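Local coordinates for protein 4-alpha-glucanotransferase (Corynebacterium glutamicum, PDB 5B68) that is an amylomaltase (disproportionating enzyme), a 4-alpha-glucanotransferase with a TIM-barrel-type domain and an N-terminal beta sandwich, at residues I253-F256 with N257-E260; M354-M357 with W358-W361. All blocks are in the same frame, centred on the assembly; numbering follows the deposited sequence.

Interaction 1: I253-F256 with N257-E260; sequences IPEF and NQLE
P254 O is held from two positions on one residue, N257. N257 ND2 lies 3.1 Å and N257 N 3.4 Å from P254 O; both bonds are weak. The side-chain bond is strongly bent, with an N-H...O angle of 130°. The amide can fold back because N257 CG stands anti to its own carbonyl carbon (chi1 -57°), which keeps it beside the backbone N. A water accepts a hydrogen bond from N257 ND2 at 2.8 Å and donates weakly to I253 O, so the amide spans the start of the turn. The next two backbone bonds are firmer: Q258 N donates to E255 O at 2.9 Å, and L259 N to F256 O at 3.0 Å. In both, the donor sits well above the carbonyl plane, consistent with the tight i to i+3 winding. The F256 ring meets N257 at its edge, where F256 CD2 lies 3.7 Å from N257 OD1, close to the ring plane. Ring and amide planes stand almost perpendicular. L259, pointing back toward the turn, brings CD1 to 4.3 Å from F256 CD1, an oblique apolar contact; both side chains also touch I267 of helix 261-277. E255 sends its chain alongside that of Q258, but its carboxylate is engaged by R309 in a salt bridge through OE2. L259 also rests on I300 of helix 286-301, while its carbonyl O accepts from R264. With F256 N bonded to I253 O as well, the run of i to i+3 bonds is a short 3-10 helix, and it leads to the N-cap E260 of helix 261-277, in the helical excursion between TIM-barrel strands 215-218 and 382-387.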
loop_
_atom_site.group_PDB
_atom_site.type_symbol
_atom_site.label_atom_id
_atom_site.label_comp_id
_atom_site.label_asym_id
_atom_site.label_seq_id
_atom_site.Cartn_x
_atom_site.Cartn_y
_atom_site.Cartn_z
ATOM N N ILE A 253 -27.610 -2.113 -0.405
ATOM C CA ILE A 253 -27.820 -0.832 0.240
ATOM C C ILE A 253 -29.261 -0.833 0.836
ATOM O O ILE A 253 -30.206 -1.090 0.098
ATOM C CB ILE A 253 -27.631 0.341 -0.739
ATOM C CG1 ILE A 253 -26.264 0.359 -1.455
ATOM C CG2 ILE A 253 -27.872 1.657 0.013
ATOM C CD1 ILE A 253 -26.219 1.184 -2.743
ATOM N N PRO A 254 -29.448 -0.532 2.124
ATOM C CA PRO A 254 -30.817 -0.604 2.647
ATOM C C PRO A 254 -31.840 0.228 1.840
ATOM O O PRO A 254 -32.957 -0.237 1.636
ATOM C CB PRO A 254 -30.687 -0.048 4.066
ATOM C CG PRO A 254 -29.321 -0.519 4.479
ATOM C CD PRO A 254 -28.478 -0.357 3.237
ATOM N N GLU A 255 -31.431 1.373 1.322
ATOM C CA GLU A 255 -32.369 2.263 0.605
ATOM C C GLU A 255 -32.707 1.738 -0.805
ATOM O O GLU A 255 -33.671 2.231 -1.436
ATOM C CB GLU A 255 -31.842 3.713 0.527
ATOM C CG GLU A 255 -31.874 4.507 1.844
ATOM C CD GLU A 255 -30.833 4.016 2.836
ATOM O OE1 GLU A 255 -29.752 3.576 2.357
ATOM O OE2 GLU A 255 -31.068 4.013 4.064
ATOM N N PHE A 256 -31.944 0.755 -1.314
ATOM C CA PHE A 256 -32.239 0.078 -2.582
ATOM C C PHE A 256 -33.696 -0.402 -2.603
ATOM O O PHE A 256 -34.416 -0.290 -3.626
ATOM C CB PHE A 256 -31.342 -1.147 -2.772
ATOM C CG PHE A 256 -31.667 -1.962 -3.997
ATOM C CD1 PHE A 256 -31.150 -1.615 -5.214
ATOM C CD2 PHE A 256 -32.501 -3.067 -3.908
ATOM C CE1 PHE A 256 -31.457 -2.351 -6.343
ATOM C CE2 PHE A 256 -32.811 -3.807 -5.037
ATOM C CZ PHE A 256 -32.293 -3.440 -6.251
ATOM N N ASN A 257 -34.121 -0.879 -1.443
ATOM C CA ASN A 257 -35.427 -1.481 -1.297
ATOM C C ASN A 257 -36.558 -0.475 -1.346
ATOM O O ASN A 257 -37.703 -0.879 -1.421
ATOM C CB ASN A 257 -35.460 -2.296 -0.012
ATOM C CG ASN A 257 -34.359 -3.353 -0.004
ATOM O OD1 ASN A 257 -34.316 -4.169 -0.913
ATOM N ND2 ASN A 257 -33.399 -3.261 0.937
ATOM N N GLN A 258 -36.236 0.823 -1.311
ATOM C CA GLN A 258 -37.227 1.874 -1.453
ATOM C C GLN A 258 -37.442 2.242 -2.890
ATOM O O GLN A 258 -38.348 3.010 -3.201
ATOM C CB GLN A 258 -36.805 3.129 -0.627
ATOM C CG GLN A 258 -36.867 2.937 0.891
ATOM C CD GLN A 258 -36.070 4.005 1.658
ATOM O OE1 GLN A 258 -36.091 5.182 1.289
ATOM N NE2 GLN A 258 -35.384 3.605 2.745
ATOM N N LEU A 259 -36.644 1.730 -3.813
ATOM C CA LEU A 259 -36.868 2.053 -5.203
ATOM C C LEU A 259 -38.165 1.366 -5.623
ATOM O O LEU A 259 -38.558 0.316 -5.050
ATOM C CB LEU A 259 -35.724 1.592 -6.096
ATOM C CG LEU A 259 -34.340 2.283 -5.948
ATOM C CD1 LEU A 259 -33.335 1.721 -6.930
ATOM C CD2 LEU A 259 -34.443 3.810 -6.131
ATOM N N GLU A 260 -38.833 1.973 -6.603
ATOM C CA GLU A 260 -39.992 1.355 -7.231
ATOM C C GLU A 260 -39.612 0.086 -7.983
ATOM O O GLU A 260 -38.483 -0.061 -8.535
ATOM C CB GLU A 260 -40.635 2.333 -8.191
ATOM C CG GLU A 260 -41.288 3.503 -7.490
ATOM C CD GLU A 260 -42.169 4.258 -8.447
ATOM O OE1 GLU A 260 -41.766 4.360 -9.634
ATOM O OE2 GLU A 260 -43.262 4.702 -8.024
HETATM O O HOH W 1 -30.673 -4.071 0.867
#

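Interaction 2: M354-M357 with W358-W361; sequences MFYM and WLQW
F355 and L359, one helical turn apart, form the apolar centre. L359 CG stands over one face of the F355 ring, offset toward the rim, and L359 CD1 reaches F355 CE2 at 3.7 Å. The same methyl touches both aromatic rings, since L359 CD1 also lies 3.9 Å from Y356 CD1. F355 CD2 in turn sits over the centre of one face of the Y356 ring. Leucine and tyrosine run side by side in one direction, both with CG anti to the carbonyl carbon. F355 takes the other course: its CG is anti to the backbone N (chi1 171°), which swings the ring along the helix toward W358. There F355 CE1 comes to 3.9 Å from W358 CZ3, near the plane of the indole and at its edge. The pairing is oblique, planes inclined by 35° and ring centroids 6.0 Å apart. Beyond this, the W358 indole meets F301 and, edge-to-face, F313, while L359 rests on L297. Beneath the side chains run regular alpha-helical bonds, W358 N to M354 O at 2.9 Å and L359 N to F355 O at 3.0 Å; the one from Q360 N to Y356 O is weak. Y356 O gains a second donor, a water 3.0 Å away. That water accepts in turn from Q360 NE2 at 2.8 Å, bridging side chain and helix backbone. Ring and leucine packing thus sets this part of helix 349-376 against helices 286-301 and 307-338, while the buried polar ends of Y356 and Q360 are satisfied by E335 of helix 307-338, by I243 O and by the water.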
loop_
_atom_site.group_PDB
_atom_site.type_symbol
_atom_site.label_atom_id
_atom_site.label_comp_id
_atom_site.label_asym_id
_atom_site.label_seq_id
_atom_site.Cartn_x
_atom_site.Cartn_y
_atom_site.Cartn_z
ATOM N N MET A 354 -21.939 15.884 -2.346
ATOM C CA MET A 354 -22.610 15.101 -1.344
ATOM C C MET A 354 -22.759 13.631 -1.779
ATOM O O MET A 354 -22.655 12.731 -0.953
ATOM C CB MET A 354 -23.957 15.686 -1.022
ATOM C CG MET A 354 -24.658 14.989 0.116
ATOM S SD MET A 354 -23.827 14.977 1.712
ATOM C CE MET A 354 -24.154 16.649 2.285
ATOM N N PHE A 355 -23.077 13.455 -3.072
ATOM C CA PHE A 355 -23.183 12.115 -3.682
ATOM C C PHE A 355 -21.859 11.366 -3.543
ATOM O O PHE A 355 -21.881 10.185 -3.154
ATOM C CB PHE A 355 -23.519 12.238 -5.139
ATOM C CG PHE A 355 -23.446 10.922 -5.893
ATOM C CD1 PHE A 355 -24.459 9.976 -5.747
ATOM C CD2 PHE A 355 -22.402 10.702 -6.773
ATOM C CE1 PHE A 355 -24.393 8.776 -6.463
ATOM C CE2 PHE A 355 -22.356 9.529 -7.493
ATOM C CZ PHE A 355 -23.370 8.579 -7.316
ATOM N N TYR A 356 -20.739 12.033 -3.801
ATOM C CA TYR A 356 -19.439 11.313 -3.673
ATOM C C TYR A 356 -19.078 11.051 -2.235
ATOM O O TYR A 356 -18.444 10.006 -1.905
ATOM C CB TYR A 356 -18.354 11.988 -4.492
ATOM C CG TYR A 356 -18.588 11.880 -5.958
ATOM C CD1 TYR A 356 -18.387 10.666 -6.607
ATOM C CD2 TYR A 356 -19.060 12.989 -6.732
ATOM C CE1 TYR A 356 -18.612 10.517 -7.956
ATOM C CE2 TYR A 356 -19.271 12.854 -8.093
ATOM C CZ TYR A 356 -19.042 11.598 -8.708
ATOM O OH TYR A 356 -19.210 11.410 -10.068
ATOM N N MET A 357 -19.519 11.904 -1.325
ATOM C CA MET A 357 -19.372 11.632 0.120
ATOM C C MET A 357 -20.156 10.403 0.527
ATOM O O MET A 357 -19.673 9.472 1.259
ATOM C CB MET A 357 -19.753 12.860 0.952
ATOM C CG MET A 357 -18.816 14.038 0.691
ATOM S SD MET A 357 -19.470 15.569 1.493
ATOM C CE MET A 357 -19.062 15.177 3.157
ATOM N N TRP A 358 -21.368 10.314 -0.013
ATOM C CA TRP A 358 -22.267 9.252 0.326
ATOM C C TRP A 358 -21.721 7.923 -0.179
ATOM O O TRP A 358 -21.822 6.925 0.554
ATOM C CB TRP A 358 -23.652 9.596 -0.260
ATOM C CG TRP A 358 -24.720 8.573 -0.150
ATOM C CD1 TRP A 358 -25.421 8.282 0.915
ATOM C CD2 TRP A 358 -25.207 7.761 -1.218
ATOM N NE1 TRP A 358 -26.377 7.315 0.612
ATOM C CE2 TRP A 358 -26.242 6.992 -0.713
ATOM C CE3 TRP A 358 -24.873 7.642 -2.569
ATOM C CZ2 TRP A 358 -26.950 6.052 -1.491
ATOM C CZ3 TRP A 358 -25.609 6.720 -3.370
ATOM C CH2 TRP A 358 -26.624 5.933 -2.798
ATOM N N LEU A 359 -21.160 7.901 -1.399
ATOM C CA LEU A 359 -20.483 6.659 -1.888
ATOM C C LEU A 359 -19.401 6.154 -0.924
ATOM O O LEU A 359 -19.307 4.966 -0.698
ATOM C CB LEU A 359 -19.804 6.872 -3.219
ATOM C CG LEU A 359 -20.768 7.144 -4.381
ATOM C CD1 LEU A 359 -20.044 7.245 -5.713
ATOM C CD2 LEU A 359 -21.869 6.102 -4.435
ATOM N N GLN A 360 -18.600 7.068 -0.345
ATOM C CA GLN A 360 -17.633 6.643 0.679
ATOM C C GLN A 360 -18.275 6.062 1.896
ATOM O O GLN A 360 -17.728 5.119 2.472
ATOM C CB GLN A 360 -16.662 7.796 0.998
ATOM C CG GLN A 360 -15.818 8.186 -0.174
ATOM C CD GLN A 360 -14.999 7.028 -0.637
ATOM O OE1 GLN A 360 -14.263 6.412 0.162
ATOM N NE2 GLN A 360 -15.074 6.723 -1.913
ATOM N N TRP A 361 -19.414 6.596 2.342
ATOM C CA TRP A 361 -20.124 6.076 3.509
ATOM C C TRP A 361 -20.613 4.616 3.215
ATOM O O TRP A 361 -20.468 3.703 4.066
ATOM C CB TRP A 361 -21.327 7.010 3.891
ATOM C CG TRP A 361 -22.185 6.484 4.935
ATOM C CD1 TRP A 361 -21.854 6.163 6.235
ATOM C CD2 TRP A 361 -23.590 6.227 4.822
ATOM N NE1 TRP A 361 -22.934 5.714 6.915
ATOM C CE2 TRP A 361 -24.033 5.797 6.087
ATOM C CE3 TRP A 361 -24.514 6.343 3.767
ATOM C CZ2 TRP A 361 -25.366 5.422 6.322
ATOM C CZ3 TRP A 361 -25.840 6.047 4.031
ATOM C CH2 TRP A 361 -26.234 5.540 5.269
HETATM O O HOH W 2 -16.601 8.401 -3.595
#

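Both contacts are local and belong to the helical part between barrel strands 215-218 and 382-387. Their centres are 16 Å apart, and their nearest atoms, about 5 Å apart, do not touch. Interaction 1 is partly exposed, farther from the centre of the chain, and is carried mainly by i to i+3 backbone hydrogen bonds, with weak help from the N257 amide; interaction 2 is largely buried within a long alpha helix and depends on rings and leucine. Helix 286-301 packs against both: I300 meets E255 and L259 of the first and W358 of the second. R309 likewise salt-bridges E255 and touches W361, while I253 reaches helix 349-376 directly at L362 and Q366.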